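Possible substrate binding protein of ABC transporter system (Rhodopseudomonas palustris, PDB 3N0X) probably binds a branched-chain amino acid or a related substrate outside the cytoplasmic membrane and hands it to an ABC transporter for uptake. Local coordinates at residues A[141-149]-A[185-196]; A[231-241]-A[247-258]. All coordinates share one frame; numbering follows the deposited sequence. Where two conformers were deposited one is given.

Following the chain from the N terminus, the first lobe's mixed sheet comes before either contact. Interaction 1 closes when the chain, having run through strand 142-149, helix 152-165 and strand 171-178, returns as helix 186-196 and lies against strand 142-149. It then continues through strand 202-207 and helix 215-221 into strand 229-233, the end of which opens interaction 2. This second contact closes a short loop, with only five residues between 231-241 and 247-258. The two follow in series, neither nested nor crossed, with centres about 19 Å apart. Interaction 1 covers one face of the four-stranded parallel sheet; interaction 2 joins 229-233, one of that sheet's two edge strands, to strand 251-254 of the antiparallel sheet.

Interaction 1. Residues A[141-149]-A[185-196]; sequences GVTIATLAQ and FTAVGQRLFDAL
Leu147, on strand 142-149, reaches three residues of the segment 185-196. Its CB already meets CD1 of Leu192 at 4.1 Å. With CG anti to the backbone N (chi1 173°), the branch extends toward the helix start and there divides: CD1 lies 3.8 Å from CG2 of Val188, while CD2 comes obliquely to the Phe185 ring, 4.1 Å from its CD2. Phe185 occupies the N-cap position and also packs edge-to-face on Trp209.

Farther back along the strand, Ala145 CB sits between two leucines one helical turn apart, 3.7 Å from Leu192 CD2 and 4.0 Å from Leu196 CD1. Leu196 CD2 slides past Thr143, 3.7 Å from Thr143 CG2. A serine in place of Leu196 would probably leave Thr143 CG2 without its apolar partner and Ala145 CB covered by Leu192 alone of the two leucines, opening a gap beside the strand near Thr143.

The axes run nearly antiparallel, at 164° and 8.9 Å, as expected where the helix of a beta-alpha-beta crossover, here linking strands 171-178 and 202-207, passes over the intervening strand. Helix 152-165 packs on Ile144, Thr146 and Ala148, across the sheet from this one. With contacts made almost wholly by methyl groups and a ring, the fit probably depends on shape rather than on directed bonds: small Ala145 admits the two leucines, and the larger Leu147 fills the space near the helix start.

Interaction 2. Residues A[231-241]-A[247-258]; sequences LSTGGNILPAL and LPGMEGATYYYY
Met250, a selenomethionine modelled in two conformers, lies along 231-233: in one of them its CG is 3.3 Å from Leu231 O and its CE 3.8 Å from Thr233 CG2. At one end, Leu238 and Leu241 meet the CD1-CE1 side of the Tyr257 ring obliquely, from opposite sides of its plane. Leu238 CD2 is 3.7 Å from Tyr257 CE1, and Leu241 CD1 approaches Tyr257 CD1 at 4.1 Å. At the other, Leu231 CD1 and Leu247 CD2 meet at 4.2 Å, their side chains crossing at about a right angle beside helix 215-221.

The backbones run parallel yet form little regular pairing. Gly235 N donates to Ala253 O (2.9 Å, N-H...O 154°), arriving above the carbonyl plane. Gly252 CA points a nearly straight C-H at Thr233 O (3.5 Å), a position where a side chain would clash.

At the polar edge, Ser232 OG gives a short bond to Glu251 O (2.5 Å), tilted 22° from the carbonyl plane. One water donates to Leu231 O and accepts from Glu251 N; another accepts from Thr254 OG1 and donates to the carbonyls of Asn236 and Tyr256. Thr233 N and O are buried without conventional partners. The two sheets are thus joined by apolar packing, one backbone bond, one side-chain-to-backbone bond and bridging water, rather than by a continuous strand pair.

Interaction 1. Residues A[141-149]-A[185-196]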
loop_
_atom_site.group_PDB
_atom_site.type_symbol
_atom_site.label_atom_id
_atom_site.label_comp_id
_atom_site.label_asym_id
_atom_site.label_seq_id
_atom_site.Cartn_x
_atom_site.Cartn_y
_atom_site.Cartn_z
ATOM N N GLY A 141 -8.262 -10.682 -25.149
ATOM C CA GLY A 141 -7.176 -11.542 -25.651
ATOM C C GLY A 141 -6.220 -12.101 -24.597
ATOM O O GLY A 141 -5.166 -12.668 -24.941
ATOM N N VAL A 142 -6.581 -11.934 -23.330
ATOM C CA VAL A 142 -5.790 -12.433 -22.209
ATOM C C VAL A 142 -6.603 -13.443 -21.387
ATOM O O VAL A 142 -7.777 -13.204 -21.086
ATOM C CB VAL A 142 -5.382 -11.277 -21.289
ATOM C CG1 VAL A 142 -4.677 -11.791 -20.023
ATOM C CG2 VAL A 142 -4.484 -10.264 -22.036
ATOM N N THR A 143 -5.958 -14.565 -21.023
ATOM C CA THR A 143 -6.527 -15.548 -20.102
ATOM C C THR A 143 -5.580 -15.653 -18.924
ATOM O O THR A 143 -4.371 -15.757 -19.125
ATOM C CB THR A 143 -6.700 -16.927 -20.767
ATOM O OG1 THR A 143 -7.495 -16.745 -21.964
ATOM C CG2 THR A 143 -7.409 -17.936 -19.821
ATOM N N ILE A 144 -6.154 -15.656 -17.710
ATOM C CA ILE A 144 -5.420 -15.646 -16.474
ATOM C C ILE A 144 -5.785 -16.869 -15.627
ATOM O O ILE A 144 -6.933 -17.313 -15.600
ATOM C CB ILE A 144 -5.710 -14.347 -15.700
ATOM C CG1 ILE A 144 -5.094 -13.193 -16.493
ATOM C CG2 ILE A 144 -5.116 -14.381 -14.278
ATOM C CD1 ILE A 144 -5.623 -11.890 -16.179
ATOM N N ALA A 145 -4.775 -17.451 -14.964
ATOM C CA ALA A 145 -4.988 -18.370 -13.865
ATOM C C ALA A 145 -4.342 -17.746 -12.646
ATOM O O ALA A 145 -3.232 -17.169 -12.746
ATOM C CB ALA A 145 -4.310 -19.743 -14.126
ATOM N N THR A 146 -4.959 -17.906 -11.485
ATOM C CA THR A 146 -4.399 -17.312 -10.279
ATOM C C THR A 146 -3.835 -18.378 -9.329
ATOM O O THR A 146 -4.327 -19.489 -9.248
ATOM C CB THR A 146 -5.449 -16.444 -9.520
ATOM O OG1 THR A 146 -6.576 -17.243 -9.141
ATOM C CG2 THR A 146 -5.943 -15.201 -10.399
ATOM N N LEU A 147 -2.793 -17.992 -8.588
ATOM C CA LEU A 147 -2.236 -18.815 -7.521
ATOM C C LEU A 147 -2.212 -17.938 -6.278
ATOM O O LEU A 147 -1.702 -16.809 -6.294
ATOM C CB LEU A 147 -0.815 -19.274 -7.842
ATOM C CG LEU A 147 -0.037 -20.013 -6.743
ATOM C CD1 LEU A 147 -0.762 -21.305 -6.357
ATOM C CD2 LEU A 147 1.412 -20.284 -7.237
ATOM N N ALA A 148 -2.705 -18.512 -5.177
ATOM C CA ALA A 148 -2.773 -17.824 -3.894
ATOM C C ALA A 148 -2.645 -18.846 -2.789
ATOM O O ALA A 148 -2.831 -20.055 -3.013
ATOM C CB ALA A 148 -4.114 -17.048 -3.764
ATOM N N GLN A 149 -2.314 -18.353 -1.600
ATOM C CA GLN A 149 -2.346 -19.145 -0.369
ATOM C C GLN A 149 -3.792 -19.296 0.135
ATOM O O GLN A 149 -4.624 -18.379 -0.000
ATOM C CB GLN A 149 -1.511 -18.425 0.683
ATOM C CG GLN A 149 -0.041 -18.318 0.298
ATOM C CD GLN A 149 0.667 -17.177 0.955
ATOM O OE1 GLN A 149 0.292 -16.016 0.821
ATOM N NE2 GLN A 149 1.700 -17.514 1.738
ATOM N N PHE A 185 6.131 -26.333 -5.551
ATOM C CA PHE A 185 5.056 -25.891 -6.475
ATOM C C PHE A 185 4.921 -26.755 -7.701
ATOM O O PHE A 185 4.230 -26.373 -8.648
ATOM C CB PHE A 185 5.259 -24.427 -6.862
ATOM C CG PHE A 185 5.110 -23.505 -5.712
ATOM C CD1 PHE A 185 6.206 -23.238 -4.875
ATOM C CD2 PHE A 185 3.872 -22.954 -5.384
ATOM C CE1 PHE A 185 6.082 -22.422 -3.777
ATOM C CE2 PHE A 185 3.760 -22.131 -4.278
ATOM C CZ PHE A 185 4.857 -21.874 -3.466
ATOM N N THR A 186 5.562 -27.934 -7.703
ATOM C CA THR A 186 5.562 -28.792 -8.879
ATOM C C THR A 186 4.150 -29.164 -9.315
ATOM O O THR A 186 3.761 -28.980 -10.480
ATOM C CB THR A 186 6.422 -30.080 -8.624
ATOM O OG1 THR A 186 7.747 -29.673 -8.242
ATOM C CG2 THR A 186 6.459 -30.948 -9.878
ATOM N N ALA A 187 3.361 -29.666 -8.382
ATOM C CA ALA A 187 2.022 -30.153 -8.710
ATOM C C ALA A 187 1.073 -29.026 -9.120
ATOM O O ALA A 187 0.392 -29.110 -10.157
ATOM C CB ALA A 187 1.437 -30.941 -7.517
ATOM N N VAL A 188 1.017 -27.991 -8.294
ATOM C CA VAL A 188 0.137 -26.849 -8.588
ATOM C C VAL A 188 0.589 -26.135 -9.893
ATOM O O VAL A 188 -0.246 -25.693 -10.677
ATOM C CB VAL A 188 -0.018 -25.868 -7.402
ATOM C CG1 VAL A 188 1.233 -25.089 -7.110
ATOM C CG2 VAL A 188 -1.167 -24.842 -7.679
ATOM N N GLY A 189 1.907 -26.049 -10.102
ATOM C CA GLY A 189 2.480 -25.428 -11.296
ATOM C C GLY A 189 1.978 -26.135 -12.537
ATOM O O GLY A 189 1.543 -25.490 -13.490
ATOM N N GLN A 190 2.036 -27.460 -12.525
ATOM C CA GLN A 190 1.548 -28.240 -13.653
ATOM C C GLN A 190 0.044 -28.053 -13.892
ATOM O O GLN A 190 -0.387 -27.942 -15.043
ATOM C CB GLN A 190 1.944 -29.717 -13.555
ATOM C CG GLN A 190 1.831 -30.398 -14.911
ATOM C CD GLN A 190 2.808 -29.843 -15.954
ATOM O OE1 GLN A 190 3.998 -29.688 -15.695
ATOM N NE2 GLN A 190 2.283 -29.513 -17.137
ATOM N N ARG A 191 -0.743 -27.959 -12.820
ATOM C CA ARG A 191 -2.177 -27.705 -12.984
ATOM C C ARG A 191 -2.405 -26.357 -13.652
ATOM O O ARG A 191 -3.274 -26.213 -14.529
ATOM C CB ARG A 191 -2.932 -27.783 -11.651
ATOM C CG ARG A 191 -2.903 -29.198 -11.024
ATOM C CD ARG A 191 -3.989 -29.345 -9.978
ATOM N NE ARG A 191 -3.832 -28.460 -8.824
ATOM C CZ ARG A 191 -3.078 -28.741 -7.760
ATOM N NH1 ARG A 191 -2.378 -29.872 -7.727
ATOM N NH2 ARG A 191 -3.002 -27.891 -6.740
ATOM N N LEU A 192 -1.655 -25.353 -13.209
ATOM C CA LEU A 192 -1.763 -24.017 -13.799
ATOM C C LEU A 192 -1.358 -24.025 -15.261
ATOM O O LEU A 192 -2.046 -23.459 -16.119
ATOM C CB LEU A 192 -0.918 -23.015 -12.993
ATOM C CG LEU A 192 -1.401 -22.714 -11.571
ATOM C CD1 LEU A 192 -0.271 -22.090 -10.776
ATOM C CD2 LEU A 192 -2.627 -21.789 -11.574
ATOM N N PHE A 193 -0.247 -24.679 -15.560
ATOM C CA PHE A 193 0.200 -24.763 -16.957
ATOM C C PHE A 193 -0.829 -25.507 -17.797
ATOM O O PHE A 193 -1.174 -25.064 -18.910
ATOM C CB PHE A 193 1.535 -25.498 -17.084
ATOM C CG PHE A 193 2.684 -24.838 -16.411
ATOM C CD1 PHE A 193 2.667 -23.519 -16.036
ATOM C CD2 PHE A 193 3.841 -25.565 -16.176
ATOM C CE1 PHE A 193 3.748 -22.932 -15.429
ATOM C CE2 PHE A 193 4.930 -24.967 -15.560
ATOM C CZ PHE A 193 4.889 -23.659 -15.197
ATOM N N ASP A 194 -1.335 -26.632 -17.280
ATOM C CA ASP A 194 -2.333 -27.412 -18.037
ATOM C C ASP A 194 -3.635 -26.640 -18.273
ATOM O O ASP A 194 -4.262 -26.777 -19.340
ATOM C CB ASP A 194 -2.614 -28.761 -17.384
ATOM C CG ASP A 194 -1.427 -29.713 -17.491
ATOM O OD1 ASP A 194 -0.451 -29.446 -18.256
ATOM O OD2 ASP A 194 -1.457 -30.735 -16.778
ATOM N N ALA A 195 -4.009 -25.785 -17.320
ATOM C CA ALA A 195 -5.179 -24.928 -17.451
ATOM C C ALA A 195 -5.064 -23.815 -18.510
ATOM O O ALA A 195 -6.075 -23.233 -18.912
ATOM C CB ALA A 195 -5.525 -24.281 -16.091
ATOM N N LEU A 196 -3.839 -23.466 -18.895
ATOM C CA LEU A 196 -3.610 -22.400 -19.830
ATOM C C LEU A 196 -3.000 -22.794 -21.186
ATOM O O LEU A 196 -3.148 -22.043 -22.146
ATOM C CB LEU A 196 -2.701 -21.374 -19.181
ATOM C CG LEU A 196 -3.249 -20.582 -18.020
ATOM C CD1 LEU A 196 -2.056 -19.724 -17.438
ATOM C CD2 LEU A 196 -4.456 -19.692 -18.383
#

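Interaction 2. Residues A[231-241]-A[247-258]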
loop_
_atom_site.group_PDB
_atom_site.type_symbol
_atom_site.label_atom_id
_atom_site.label_comp_id
_atom_site.label_asym_id
_atom_site.label_seq_id
_atom_site.Cartn_x
_atom_site.Cartn_y
_atom_site.Cartn_z
ATOM N N LEU A 231 4.401 -15.057 -16.284
ATOM C CA LEU A 231 4.093 -14.902 -14.869
ATOM C C LEU A 231 3.887 -13.437 -14.569
ATOM O O LEU A 231 4.440 -12.577 -15.249
ATOM C CB LEU A 231 5.243 -15.392 -14.000
ATOM C CG LEU A 231 5.694 -16.848 -14.134
ATOM C CD1 LEU A 231 6.827 -17.159 -13.102
ATOM C CD2 LEU A 231 4.514 -17.851 -14.032
ATOM N N SER A 232 3.043 -13.154 -13.589
ATOM C CA SER A 232 2.735 -11.800 -13.148
ATOM C C SER A 232 2.517 -11.790 -11.650
ATOM O O SER A 232 2.008 -12.742 -11.070
ATOM C CB SER A 232 1.503 -11.247 -13.890
ATOM O OG SER A 232 1.094 -9.927 -13.494
ATOM N N THR A 233 2.916 -10.696 -11.002
ATOM C CA THR A 233 2.608 -10.491 -9.605
ATOM C C THR A 233 2.681 -8.980 -9.323
ATOM O O THR A 233 3.175 -8.178 -10.164
ATOM C CB THR A 233 3.537 -11.309 -8.692
ATOM O OG1 THR A 233 3.015 -11.354 -7.366
ATOM C CG2 THR A 233 4.966 -10.717 -8.697
ATOM N N GLY A 234 2.225 -8.575 -8.149
ATOM C CA GLY A 234 2.321 -7.164 -7.751
ATOM C C GLY A 234 3.742 -6.716 -7.452
ATOM O O GLY A 234 4.663 -7.524 -7.278
ATOM N N GLY A 235 3.895 -5.407 -7.321
ATOM C CA GLY A 235 5.190 -4.826 -6.988
ATOM C C GLY A 235 5.513 -5.023 -5.531
ATOM O O GLY A 235 4.751 -5.649 -4.784
ATOM N N ASN A 236 6.625 -4.462 -5.115
ATOM C CA ASN A 236 7.069 -4.675 -3.742
ATOM C C ASN A 236 8.144 -3.663 -3.405
ATOM O O ASN A 236 8.554 -2.869 -4.226
ATOM C CB ASN A 236 7.592 -6.125 -3.517
ATOM C CG ASN A 236 7.248 -6.661 -2.157
ATOM O OD1 ASN A 236 7.234 -5.935 -1.153
ATOM N ND2 ASN A 236 6.878 -7.955 -2.124
ATOM N N ILE A 237 8.566 -3.715 -2.144
ATOM C CA ILE A 237 9.607 -2.845 -1.666
ATOM C C ILE A 237 10.942 -3.213 -2.282
ATOM O O ILE A 237 11.135 -4.302 -2.796
ATOM C CB ILE A 237 9.685 -2.830 -0.121
ATOM C CG1 ILE A 237 9.956 -4.217 0.458
ATOM C CG2 ILE A 237 8.359 -2.204 0.415
ATOM C CD1 ILE A 237 10.213 -4.207 1.974
ATOM N N LEU A 238 11.897 -2.289 -2.245
ATOM C CA LEU A 238 13.155 -2.493 -2.939
ATOM C C LEU A 238 13.934 -3.773 -2.582
ATOM O O LEU A 238 14.417 -4.459 -3.476
ATOM C CB LEU A 238 14.055 -1.228 -2.889
ATOM C CG LEU A 238 13.471 0.072 -3.457
ATOM C CD1 LEU A 238 14.449 1.266 -3.253
ATOM C CD2 LEU A 238 13.111 -0.067 -4.925
ATOM N N PRO A 239 14.093 -4.102 -1.275
ATOM C CA PRO A 239 14.774 -5.375 -0.983
ATOM C C PRO A 239 14.095 -6.605 -1.585
ATOM O O PRO A 239 14.769 -7.558 -2.016
ATOM C CB PRO A 239 14.748 -5.452 0.536
ATOM C CG PRO A 239 14.540 -4.062 1.008
ATOM C CD PRO A 239 13.731 -3.356 -0.050
ATOM N N ALA A 240 12.778 -6.586 -1.621
ATOM C CA ALA A 240 12.014 -7.686 -2.207
ATOM C C ALA A 240 12.114 -7.765 -3.742
ATOM O O ALA A 240 11.910 -8.837 -4.338
ATOM C CB ALA A 240 10.547 -7.588 -1.773
ATOM N N LEU A 241 12.407 -6.641 -4.387
ATOM C CA LEU A 241 12.538 -6.592 -5.850
ATOM C C LEU A 241 13.857 -7.212 -6.367
ATOM O O LEU A 241 13.995 -7.387 -7.580
ATOM C CB LEU A 241 12.402 -5.146 -6.352
ATOM C CG LEU A 241 11.054 -4.454 -6.239
ATOM C CD1 LEU A 241 11.156 -3.038 -6.782
ATOM C CD2 LEU A 241 9.965 -5.267 -6.977
ATOM N N LEU A 247 12.987 -12.267 -13.413
ATOM C CA LEU A 247 11.715 -12.201 -14.155
ATOM C C LEU A 247 11.676 -11.031 -15.163
ATOM O O LEU A 247 10.767 -10.185 -15.112
ATOM C CB LEU A 247 10.564 -12.072 -13.143
ATOM C CG LEU A 247 10.450 -13.160 -12.060
ATOM C CD1 LEU A 247 9.589 -12.727 -10.860
ATOM C CD2 LEU A 247 9.908 -14.398 -12.746
ATOM N N PRO A 248 12.671 -10.933 -16.048
ATOM C CA PRO A 248 12.681 -9.827 -16.981
ATOM C C PRO A 248 11.378 -9.729 -17.780
ATOM O O PRO A 248 10.869 -10.740 -18.259
ATOM C CB PRO A 248 13.874 -10.146 -17.893
ATOM C CG PRO A 248 14.079 -11.593 -17.733
ATOM C CD PRO A 248 13.773 -11.874 -16.324
ATOM N N GLY A 249 10.834 -8.523 -17.894
ATOM C CA GLY A 249 9.652 -8.275 -18.693
ATOM C C GLY A 249 8.345 -8.540 -17.951
ATOM O O GLY A 249 7.280 -8.293 -18.505
HETATM N N MSE A 250 8.428 -9.045 -16.722
HETATM C CA MSE A 250 7.225 -9.310 -15.941
HETATM C C MSE A 250 6.451 -8.015 -15.756
HETATM O O MSE A 250 7.029 -6.953 -15.454
HETATM C CB MSE A 250 7.537 -9.902 -14.573
HETATM C CG MSE A 250 6.273 -10.240 -13.785
HETATM SE SE MSE A 250 6.619 -11.375 -12.278
HETATM C CE MSE A 250 7.627 -10.205 -11.348
ATOM N N GLU A 251 5.127 -8.106 -15.880
ATOM C CA GLU A 251 4.292 -6.971 -15.601
ATOM C C GLU A 251 3.351 -7.226 -14.434
ATOM O O GLU A 251 2.990 -8.345 -14.127
ATOM C CB GLU A 251 3.454 -6.601 -16.815
ATOM C CG GLU A 251 4.305 -6.212 -18.022
ATOM C CD GLU A 251 3.544 -5.708 -19.236
ATOM O OE1 GLU A 251 2.315 -5.414 -19.153
ATOM O OE2 GLU A 251 4.222 -5.606 -20.292
ATOM N N GLY A 252 2.908 -6.138 -13.841
ATOM C CA GLY A 252 2.013 -6.127 -12.724
ATOM C C GLY A 252 1.686 -4.711 -12.360
ATOM O O GLY A 252 2.016 -3.767 -13.121
ATOM N N ALA A 253 1.129 -4.537 -11.159
ATOM C CA ALA A 253 0.930 -3.206 -10.625
ATOM C C ALA A 253 1.531 -3.055 -9.258
ATOM O O ALA A 253 1.629 -4.015 -8.506
ATOM C CB ALA A 253 -0.568 -2.864 -10.567
ATOM N N THR A 254 1.951 -1.825 -8.960
ATOM C CA THR A 254 2.578 -1.474 -7.700
ATOM C C THR A 254 2.021 -0.192 -7.082
ATOM O O THR A 254 1.547 0.722 -7.766
ATOM C CB THR A 254 4.132 -1.366 -7.856
ATOM O OG1 THR A 254 4.734 -1.389 -6.541
ATOM C CG2 THR A 254 4.555 -0.137 -8.691
ATOM N N TYR A 255 2.129 -0.129 -5.761
ATOM C CA TYR A 255 1.762 1.067 -5.001
ATOM C C TYR A 255 2.725 2.233 -5.287
ATOM O O TYR A 255 2.330 3.395 -5.287
ATOM C CB TYR A 255 1.808 0.694 -3.494
ATOM C CG TYR A 255 1.859 1.853 -2.500
ATOM C CD1 TYR A 255 0.749 2.658 -2.230
ATOM C CD2 TYR A 255 3.004 2.101 -1.807
ATOM C CE1 TYR A 255 0.812 3.693 -1.299
ATOM C CE2 TYR A 255 3.092 3.166 -0.934
ATOM C CZ TYR A 255 1.985 3.934 -0.646
ATOM O OH TYR A 255 2.074 4.955 0.281
ATOM N N TYR A 256 3.997 1.921 -5.472
ATOM C CA TYR A 256 5.039 2.924 -5.608
ATOM C C TYR A 256 6.328 2.316 -6.153
ATOM O O TYR A 256 6.645 1.162 -5.892
ATOM C CB TYR A 256 5.342 3.577 -4.254
ATOM C CG TYR A 256 6.326 4.757 -4.292
ATOM C CD1 TYR A 256 5.934 6.034 -4.720
ATOM C CD2 TYR A 256 7.637 4.598 -3.851
ATOM C CE1 TYR A 256 6.843 7.092 -4.710
ATOM C CE2 TYR A 256 8.535 5.634 -3.839
ATOM C CZ TYR A 256 8.132 6.885 -4.309
ATOM O OH TYR A 256 9.059 7.904 -4.282
ATOM N N TYR A 257 7.056 3.114 -6.925
ATOM C CA TYR A 257 8.471 2.866 -7.271
ATOM C C TYR A 257 9.030 4.263 -7.465
ATOM O O TYR A 257 8.427 5.054 -8.171
ATOM C CB TYR A 257 8.639 1.968 -8.505
ATOM C CG TYR A 257 10.077 1.732 -8.858
ATOM C CD1 TYR A 257 10.828 0.822 -8.143
ATOM C CD2 TYR A 257 10.693 2.433 -9.870
ATOM C CE1 TYR A 257 12.165 0.607 -8.446
ATOM C CE2 TYR A 257 12.005 2.227 -10.201
ATOM C CZ TYR A 257 12.745 1.329 -9.480
ATOM O OH TYR A 257 14.074 1.170 -9.794
ATOM N N TYR A 258 10.154 4.562 -6.828
ATOM C CA TYR A 258 10.644 5.938 -6.754
ATOM C C TYR A 258 10.736 6.663 -8.093
ATOM O O TYR A 258 10.473 7.858 -8.159
ATOM C CB TYR A 258 11.988 6.016 -6.014
ATOM C CG TYR A 258 13.150 5.290 -6.663
ATOM C CD1 TYR A 258 13.338 3.925 -6.474
ATOM C CD2 TYR A 258 14.076 5.979 -7.428
ATOM C CE1 TYR A 258 14.427 3.255 -7.063
ATOM C CE2 TYR A 258 15.164 5.324 -8.015
ATOM C CZ TYR A 258 15.331 3.963 -7.833
ATOM O OH TYR A 258 16.407 3.313 -8.449
HETATM O O HOH W 1 3.909 -10.532 -16.984
HETATM O O HOH W 2 7.334 -1.277 -6.352
#